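Local coordinates for protein putative ATP binding component of ABC-transporter (Escherichia coli, PDB 2R5O) that probably powers export of O-antigen polysaccharide by ATP hydrolysis, this chain being the C-terminal, carbohydrate-binding domain of the transporter's ATP-binding component, at residues M172-G176 with V177-K181; V132-S136 with G137-L141; S65-G68 with N69-T72. All blocks are in the same frame, centred on the assembly; numbering follows the deposited sequence.

Contact 1 (M172-G176 with V177-K181); sequences MDFWG and VIDLK. With NA (sodium ion), chain K.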
loop_
_atom_site.group_PDB
_atom_site.type_symbol
_atom_site.label_atom_id
_atom_site.label_comp_id
_atom_site.label_asym_id
_atom_site.label_seq_id
_atom_site.Cartn_x
_atom_site.Cartn_y
_atom_site.Cartn_z
ATOM N N MET A 172 1.256 14.832 -6.901
ATOM C CA MET A 172 -0.195 14.649 -6.957
ATOM C C MET A 172 -0.617 13.495 -6.068
ATOM O O MET A 172 -0.336 12.313 -6.354
ATOM C CB MET A 172 -0.641 14.388 -8.379
ATOM C CG MET A 172 -0.291 15.537 -9.313
ATOM S SD MET A 172 -1.228 15.464 -10.831
ATOM C CE MET A 172 -0.197 16.432 -11.913
ATOM N N ASP A 173 -1.331 13.831 -5.002
ATOM C CA ASP A 173 -1.848 12.811 -4.086
ATOM C C ASP A 173 -2.980 12.013 -4.760
ATOM O O ASP A 173 -3.758 12.552 -5.533
ATOM C CB ASP A 173 -2.422 13.474 -2.830
ATOM C CG ASP A 173 -1.367 13.968 -1.887
ATOM O OD1 ASP A 173 -0.172 13.959 -2.262
ATOM O OD2 ASP A 173 -1.754 14.362 -0.763
ATOM N N PHE A 174 -3.084 10.729 -4.402
ATOM C CA PHE A 174 -4.219 9.913 -4.729
ATOM C C PHE A 174 -5.148 10.007 -3.488
ATOM O O PHE A 174 -4.899 10.837 -2.584
ATOM C CB PHE A 174 -3.795 8.474 -5.066
ATOM C CG PHE A 174 -2.961 7.811 -3.987
ATOM C CD1 PHE A 174 -3.544 7.144 -2.941
ATOM C CD2 PHE A 174 -1.568 7.855 -4.039
ATOM C CE1 PHE A 174 -2.785 6.565 -1.967
ATOM C CE2 PHE A 174 -0.799 7.301 -3.039
ATOM C CZ PHE A 174 -1.412 6.648 -2.017
ATOM N N TRP A 175 -6.239 9.272 -3.466
ATOM C CA TRP A 175 -7.142 9.283 -2.304
ATOM C C TRP A 175 -6.741 8.146 -1.386
ATOM O O TRP A 175 -6.555 6.997 -1.823
ATOM C CB TRP A 175 -8.607 9.096 -2.717
ATOM C CG TRP A 175 -9.236 10.272 -3.387
ATOM C CD1 TRP A 175 -8.937 10.762 -4.625
ATOM C CD2 TRP A 175 -10.274 11.114 -2.862
ATOM N NE1 TRP A 175 -9.720 11.854 -4.902
ATOM C CE2 TRP A 175 -10.554 12.089 -3.841
ATOM C CE3 TRP A 175 -10.997 11.136 -1.663
ATOM C CZ2 TRP A 175 -11.513 13.086 -3.657
ATOM C CZ3 TRP A 175 -11.963 12.123 -1.483
ATOM C CH2 TRP A 175 -12.216 13.080 -2.478
ATOM N N GLY A 176 -6.569 8.465 -0.117
ATOM C CA GLY A 176 -6.281 7.461 0.854
ATOM C C GLY A 176 -4.876 7.525 1.338
ATOM O O GLY A 176 -4.277 8.601 1.456
ATOM N N VAL A 177 -4.366 6.384 1.715
ATOM C CA VAL A 177 -3.091 6.333 2.413
ATOM C C VAL A 177 -2.064 5.445 1.762
ATOM O O VAL A 177 -0.864 5.728 1.850
ATOM C CB VAL A 177 -3.317 5.982 3.904
ATOM C CG1 VAL A 177 -4.168 4.749 4.104
ATOM C CG2 VAL A 177 -2.021 5.901 4.661
ATOM N N ILE A 178 -2.514 4.368 1.119
ATOM C CA ILE A 178 -1.589 3.392 0.530
ATOM C C ILE A 178 -1.709 3.400 -0.985
ATOM O O ILE A 178 -2.805 3.472 -1.545
ATOM C CB ILE A 178 -1.845 1.991 1.108
ATOM C CG1 ILE A 178 -3.296 1.522 0.938
ATOM C CG2 ILE A 178 -1.471 1.987 2.585
ATOM C CD1 ILE A 178 -3.482 0.038 1.029
ATOM N N ASP A 179 -0.570 3.292 -1.653
ATOM C CA ASP A 179 -0.533 3.347 -3.101
ATOM C C ASP A 179 -0.478 1.937 -3.680
ATOM O O ASP A 179 0.575 1.289 -3.633
ATOM C CB ASP A 179 0.646 4.162 -3.593
ATOM C CG ASP A 179 0.547 4.517 -5.042
ATOM O OD1 ASP A 179 -0.359 4.050 -5.757
ATOM O OD2 ASP A 179 1.400 5.317 -5.474
ATOM N N LEU A 180 -1.589 1.472 -4.246
ATOM C CA LEU A 180 -1.638 0.171 -4.897
ATOM C C LEU A 180 -1.160 0.217 -6.359
ATOM O O LEU A 180 -1.115 -0.797 -7.027
ATOM C CB LEU A 180 -3.051 -0.410 -4.814
ATOM C CG LEU A 180 -3.458 -0.794 -3.388
ATOM C CD1 LEU A 180 -4.921 -1.183 -3.342
ATOM C CD2 LEU A 180 -2.563 -1.928 -2.808
ATOM N N LYS A 181 -0.814 1.398 -6.873
ATOM C CA LYS A 181 -0.097 1.524 -8.149
ATOM C C LYS A 181 -0.861 0.940 -9.331
ATOM O O LYS A 181 -0.307 0.260 -10.185
ATOM C CB LYS A 181 1.313 0.927 -8.034
ATOM C CG LYS A 181 2.158 1.643 -6.997
ATOM C CD LYS A 181 3.637 1.252 -6.975
ATOM C CE LYS A 181 4.375 1.681 -8.243
ATOM N NZ LYS A 181 5.694 1.013 -8.371
HETATM NA NA NA K . -1.597 4.948 -7.976
HETATM O O HOH W 1 0.911 6.525 -8.023
HETATM O O HOH W 2 -2.748 7.416 -8.308
HETATM O O HOH W 3 -0.647 4.251 -10.574
#
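Phe174 and Asp179 face each other across a bend of the chain, their CA atoms 7.7 Å apart; the backbone curves round residues 175-177, and the positive phi of Gly176 (108°) would jam a side chain against the carbonyl O of Trp175. The aromatic side chain fills the inside of this bend. With CG lodged between the backbone N and the carbonyl carbon (chi1 54°), Phe174 is turned toward residues 177-181. In the conformer described, one of two modelled, Phe174 CE2 approaches Asp179 CB at 3.5 Å. Ring and carboxylate planes stand 37° apart, with Asp179 OD1 over one ring face. Residues 175-176 pair antiparallel with a strand of the second subunit, so the sheet continues across the interface of an immunoglobulin-fold dimer, consistent with the domain swapping reported for this domain. Tyr102 of the second subunit meets the Phe174 ring and also binds the same sodium ion as Asp179. That ion is held by Asp179 OD1 at 2.7 Å and by three waters, of which water 1 also donates to Asp179 OD2 over 2.9 Å; this double hold probably limits rotation of the carboxylate. Lys181 N closes an Asx turn by donating to the metal-bound Asp179 OD1 at 2.9 Å, arriving from above the carboxylate plane.

Contact 2 (V132-S136 with G137-L141); sequences VDLNS and GDYLL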
loop_
_atom_site.group_PDB
_atom_site.type_symbol
_atom_site.label_atom_id
_atom_site.label_comp_id
_atom_site.label_asym_id
_atom_site.label_seq_id
_atom_site.Cartn_x
_atom_site.Cartn_y
_atom_site.Cartn_z
ATOM N N VAL A 132 8.449 3.191 -0.829
ATOM C CA VAL A 132 7.584 3.822 0.145
ATOM C C VAL A 132 6.256 4.192 -0.560
ATOM O O VAL A 132 6.007 5.348 -0.943
ATOM C CB VAL A 132 8.282 4.997 0.821
ATOM C CG1 VAL A 132 7.392 5.613 1.895
ATOM C CG2 VAL A 132 9.620 4.519 1.448
ATOM N N ASP A 133 5.423 3.174 -0.724
ATOM C CA ASP A 133 4.168 3.242 -1.532
ATOM C C ASP A 133 2.998 3.795 -0.653
ATOM O O ASP A 133 2.033 3.099 -0.353
ATOM C CB ASP A 133 3.852 1.850 -2.123
ATOM C CG ASP A 133 4.784 1.423 -3.244
ATOM O OD1 ASP A 133 5.529 2.248 -3.787
ATOM O OD2 ASP A 133 4.783 0.222 -3.618
ATOM N N LEU A 134 3.189 5.033 -0.191
ATOM C CA LEU A 134 2.324 5.734 0.743
ATOM C C LEU A 134 2.010 7.113 0.212
ATOM O O LEU A 134 2.755 7.672 -0.607
ATOM C CB LEU A 134 2.982 5.883 2.132
ATOM C CG LEU A 134 3.384 4.588 2.831
ATOM C CD1 LEU A 134 4.060 4.872 4.141
ATOM C CD2 LEU A 134 2.214 3.667 3.044
ATOM N N ASN A 135 0.882 7.669 0.643
ATOM C CA ASN A 135 0.493 9.003 0.214
ATOM C C ASN A 135 1.314 10.048 0.985
ATOM O O ASN A 135 2.003 9.753 1.971
ATOM C CB ASN A 135 -1.016 9.207 0.452
ATOM C CG ASN A 135 -1.670 10.098 -0.586
ATOM O OD1 ASN A 135 -0.982 10.731 -1.390
ATOM N ND2 ASN A 135 -2.992 10.133 -0.578
ATOM N N SER A 136 1.257 11.291 0.534
ATOM C CA SER A 136 1.937 12.366 1.261
ATOM C C SER A 136 1.472 12.370 2.700
ATOM O O SER A 136 0.281 12.121 2.967
ATOM C CB SER A 136 1.580 13.742 0.694
ATOM O OG SER A 136 2.091 13.899 -0.610
ATOM N N GLY A 137 2.387 12.652 3.630
ATOM C CA GLY A 137 2.040 12.747 5.042
ATOM C C GLY A 137 3.175 12.262 5.924
ATOM O O GLY A 137 4.288 12.092 5.472
ATOM N N ASP A 138 2.898 12.101 7.202
ATOM C CA ASP A 138 3.882 11.715 8.219
ATOM C C ASP A 138 3.549 10.312 8.734
ATOM O O ASP A 138 2.360 9.973 8.924
ATOM C CB ASP A 138 3.840 12.700 9.396
ATOM C CG ASP A 138 4.438 14.060 9.070
ATOM O OD1 ASP A 138 5.094 14.210 8.030
ATOM O OD2 ASP A 138 4.235 14.987 9.887
ATOM N N TYR A 139 4.581 9.520 8.976
ATOM C CA TYR A 139 4.428 8.143 9.404
ATOM C C TYR A 139 5.445 7.872 10.515
ATOM O O TYR A 139 6.458 8.562 10.663
ATOM C CB TYR A 139 4.636 7.212 8.202
ATOM C CG TYR A 139 3.672 7.522 7.071
ATOM C CD1 TYR A 139 2.389 7.005 7.054
ATOM C CD2 TYR A 139 4.026 8.403 6.060
ATOM C CE1 TYR A 139 1.504 7.297 6.063
ATOM C CE2 TYR A 139 3.151 8.710 5.037
ATOM C CZ TYR A 139 1.870 8.154 5.048
ATOM O OH TYR A 139 0.963 8.435 4.060
ATOM N N LEU A 140 5.171 6.821 11.272
ATOM C CA LEU A 140 5.982 6.414 12.393
ATOM C C LEU A 140 6.655 5.098 12.118
ATOM O O LEU A 140 5.983 4.100 11.781
ATOM C CB LEU A 140 5.135 6.272 13.651
ATOM C CG LEU A 140 4.332 7.505 14.073
ATOM C CD1 LEU A 140 3.451 7.226 15.258
ATOM C CD2 LEU A 140 5.260 8.687 14.353
ATOM N N LEU A 141 7.976 5.081 12.253
ATOM C CA LEU A 141 8.801 3.896 12.018
ATOM C C LEU A 141 9.314 3.356 13.340
ATOM O O LEU A 141 9.722 4.110 14.226
ATOM C CB LEU A 141 9.988 4.267 11.114
ATOM C CG LEU A 141 11.058 3.207 10.851
ATOM C CD1 LEU A 141 10.524 2.034 10.075
ATOM C CD2 LEU A 141 12.243 3.857 10.129
HETATM O O HOH W 4 -1.470 9.791 4.651
#
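Leu134 CD1 lies over one face of the Tyr139 ring, 3.8 Å from the ring centroid and only 2° off the normal, a well-centred CH-pi contact. Because CD1 is anti to CA (chi2 178°), the leucine extends over the ring, and the two side chains run in opposite directions; Leu134 CB lies 3.9 Å from Tyr139 CZ. At the ring's edge, near its plane, is the carbonyl of Asn135, and Tyr139 OH donates to Asn135 O at 2.7 Å. The hydroxyl stands 43° out of the carbonyl plane, off the lone-pair direction, although the bond is short. The side toward Ser136 and Gly137, both partly exposed, is looser. Here water 4 donates to Tyr139 OH over 2.8 Å, but its second bond, to Ser136 O, is weak at 3.4 Å. The phenol oxygen is thus donor and acceptor at once. Asn135 ND2 turns instead to the carbonyls of Phe174 and Gly176, and Ser136 OG to Asp173. The contact covers the step from strand 123-131 into strand 137-147; Leu101 of strand 100-105 touches both Leu134 and Tyr139, and Val168 of strand 153-169 packs on Tyr139.

Contact 3 (S65-G68 with N69-T72); sequences SLTG and NQQT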
loop_
_atom_site.group_PDB
_atom_site.type_symbol
_atom_site.label_atom_id
_atom_site.label_comp_id
_atom_site.label_asym_id
_atom_site.label_seq_id
_atom_site.Cartn_x
_atom_site.Cartn_y
_atom_site.Cartn_z
ATOM N N SER A 65 12.607 14.207 3.264
ATOM C CA SER A 65 11.399 13.413 3.072
ATOM C C SER A 65 11.716 12.286 2.129
ATOM O O SER A 65 12.760 12.276 1.515
ATOM C CB SER A 65 10.260 14.265 2.539
ATOM O OG SER A 65 10.544 14.742 1.226
ATOM N N LEU A 66 10.775 11.360 2.035
ATOM C CA LEU A 66 10.827 10.210 1.131
ATOM C C LEU A 66 9.806 10.442 0.022
ATOM O O LEU A 66 8.691 10.851 0.285
ATOM C CB LEU A 66 10.537 8.940 1.920
ATOM C CG LEU A 66 11.406 8.740 3.156
ATOM C CD1 LEU A 66 10.965 7.481 3.911
ATOM C CD2 LEU A 66 12.889 8.677 2.820
ATOM N N THR A 67 10.228 10.297 -1.238
ATOM C CA THR A 67 9.342 10.446 -2.396
ATOM C C THR A 67 8.433 9.228 -2.473
ATOM O O THR A 67 8.901 8.074 -2.437
ATOM C CB THR A 67 10.165 10.621 -3.692
ATOM O OG1 THR A 67 10.915 11.838 -3.597
ATOM C CG2 THR A 67 9.272 10.704 -4.913
ATOM N N GLY A 68 7.141 9.475 -2.641
ATOM C CA GLY A 68 6.187 8.387 -2.815
ATOM C C GLY A 68 6.626 7.445 -3.924
ATOM O O GLY A 68 7.003 7.899 -5.016
ATOM N N ASN A 69 6.609 6.146 -3.622
ATOM C CA ASN A 69 6.949 5.039 -4.552
ATOM C C ASN A 69 8.419 4.776 -4.727
ATOM O O ASN A 69 8.811 3.797 -5.369
ATOM C CB ASN A 69 6.275 5.180 -5.918
ATOM C CG ASN A 69 4.794 5.431 -5.810
ATOM O OD1 ASN A 69 4.249 6.295 -6.517
ATOM N ND2 ASN A 69 4.132 4.726 -4.894
ATOM N N GLN A 70 9.267 5.600 -4.123
ATOM C CA GLN A 70 10.710 5.432 -4.289
ATOM C C GLN A 70 11.293 4.391 -3.320
ATOM O O GLN A 70 10.967 4.394 -2.122
ATOM C CB GLN A 70 11.402 6.782 -4.129
ATOM C CG GLN A 70 12.828 6.802 -4.546
ATOM C CD GLN A 70 13.326 8.204 -4.740
ATOM O OE1 GLN A 70 12.930 8.881 -5.677
ATOM N NE2 GLN A 70 14.175 8.659 -3.839
ATOM N N GLN A 71 12.197 3.573 -3.823
ATOM C CA GLN A 71 12.971 2.623 -2.974
ATOM C C GLN A 71 13.792 3.379 -1.921
ATOM O O GLN A 71 14.520 4.316 -2.252
ATOM C CB GLN A 71 13.918 1.835 -3.862
ATOM C CG GLN A 71 14.447 0.513 -3.288
ATOM C CD GLN A 71 13.398 -0.612 -3.206
ATOM O OE1 GLN A 71 12.277 -0.475 -3.663
ATOM N NE2 GLN A 71 13.777 -1.723 -2.614
ATOM N N THR A 72 13.622 2.985 -0.662
ATOM C CA THR A 72 14.320 3.584 0.488
ATOM C C THR A 72 14.960 2.475 1.308
ATOM O O THR A 72 14.354 1.411 1.480
ATOM C CB THR A 72 13.348 4.419 1.344
ATOM O OG1 THR A 72 12.858 5.477 0.522
ATOM C CG2 THR A 72 13.990 4.966 2.570
HETATM O O HOH W 5 12.461 8.121 -0.686
#
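Thr67 and Gln70 are the ends of a type II beta turn, closed by Gln70 N donating to Thr67 O at 3.0 Å with an N-H...O angle of 159°. Gly68 and Asn69 form its corners, and Asn69 takes the positive phi (81°) expected of the third residue in this turn type, where asparagine is well tolerated. That backbone twist brings Asn69 CB to 3.0 Å from Gly68 O; CG, set beside the backbone N, then directs the amide to the side of the turn. Gln70 behaves differently. CG is anti to the backbone N (chi1 -168°) and the chain stays extended beyond it, sending the amide across Thr67 at an oblique angle; Gln70 OE1 comes to 3.8 Å from Thr67 CB, a van der Waals contact, while NE2 bonds to Ser57 OG. Farther from the corner, Leu66 and Thr72 cross at about a right angle. Thr72 CG2, anti to its own nitrogen, meets Leu66 CD2 at 3.9 Å, and both side chains also touch Val132. Thr72 OG1 is hydrogen-bonded to water 5 at 2.9 Å, and the same water accepts weakly from Thr67 N, linking the two arms. Asn69 ND2 bonds to both Asp179 OD2 and Asp133 OD1. One neutral amide therefore joins two acidic groups, probably easing their proximity, and since Asp179 binds sodium through its other oxygen, Asn69 is in the second shell of the metal and probably helps orient Asp179.

In the fold
From the N terminus, the three contacts follow one another in series, neither nesting nor crossing. Contact 3 closes the short turn from strand 66-67, in the mixed sheet, to strand 71-80, in the antiparallel sheet. Contact 2 spans the loop that returns from strand 123-131 of the antiparallel sheet to strand 137-147 of the mixed one. Contact 1 comes after strand 153-169, on strand 175-176 and the loop leading to strand 183-186, beside the second subunit. Their centres lie 9 to 13 Å apart, on the same side of the domain. Val132 O accepts from Asn69 N at 2.9 Å, joining contacts 2 and 3, while backbone hydrogen bonds of Val177 with Asn135 and of Asp179 with Asp133 join contacts 1 and 2.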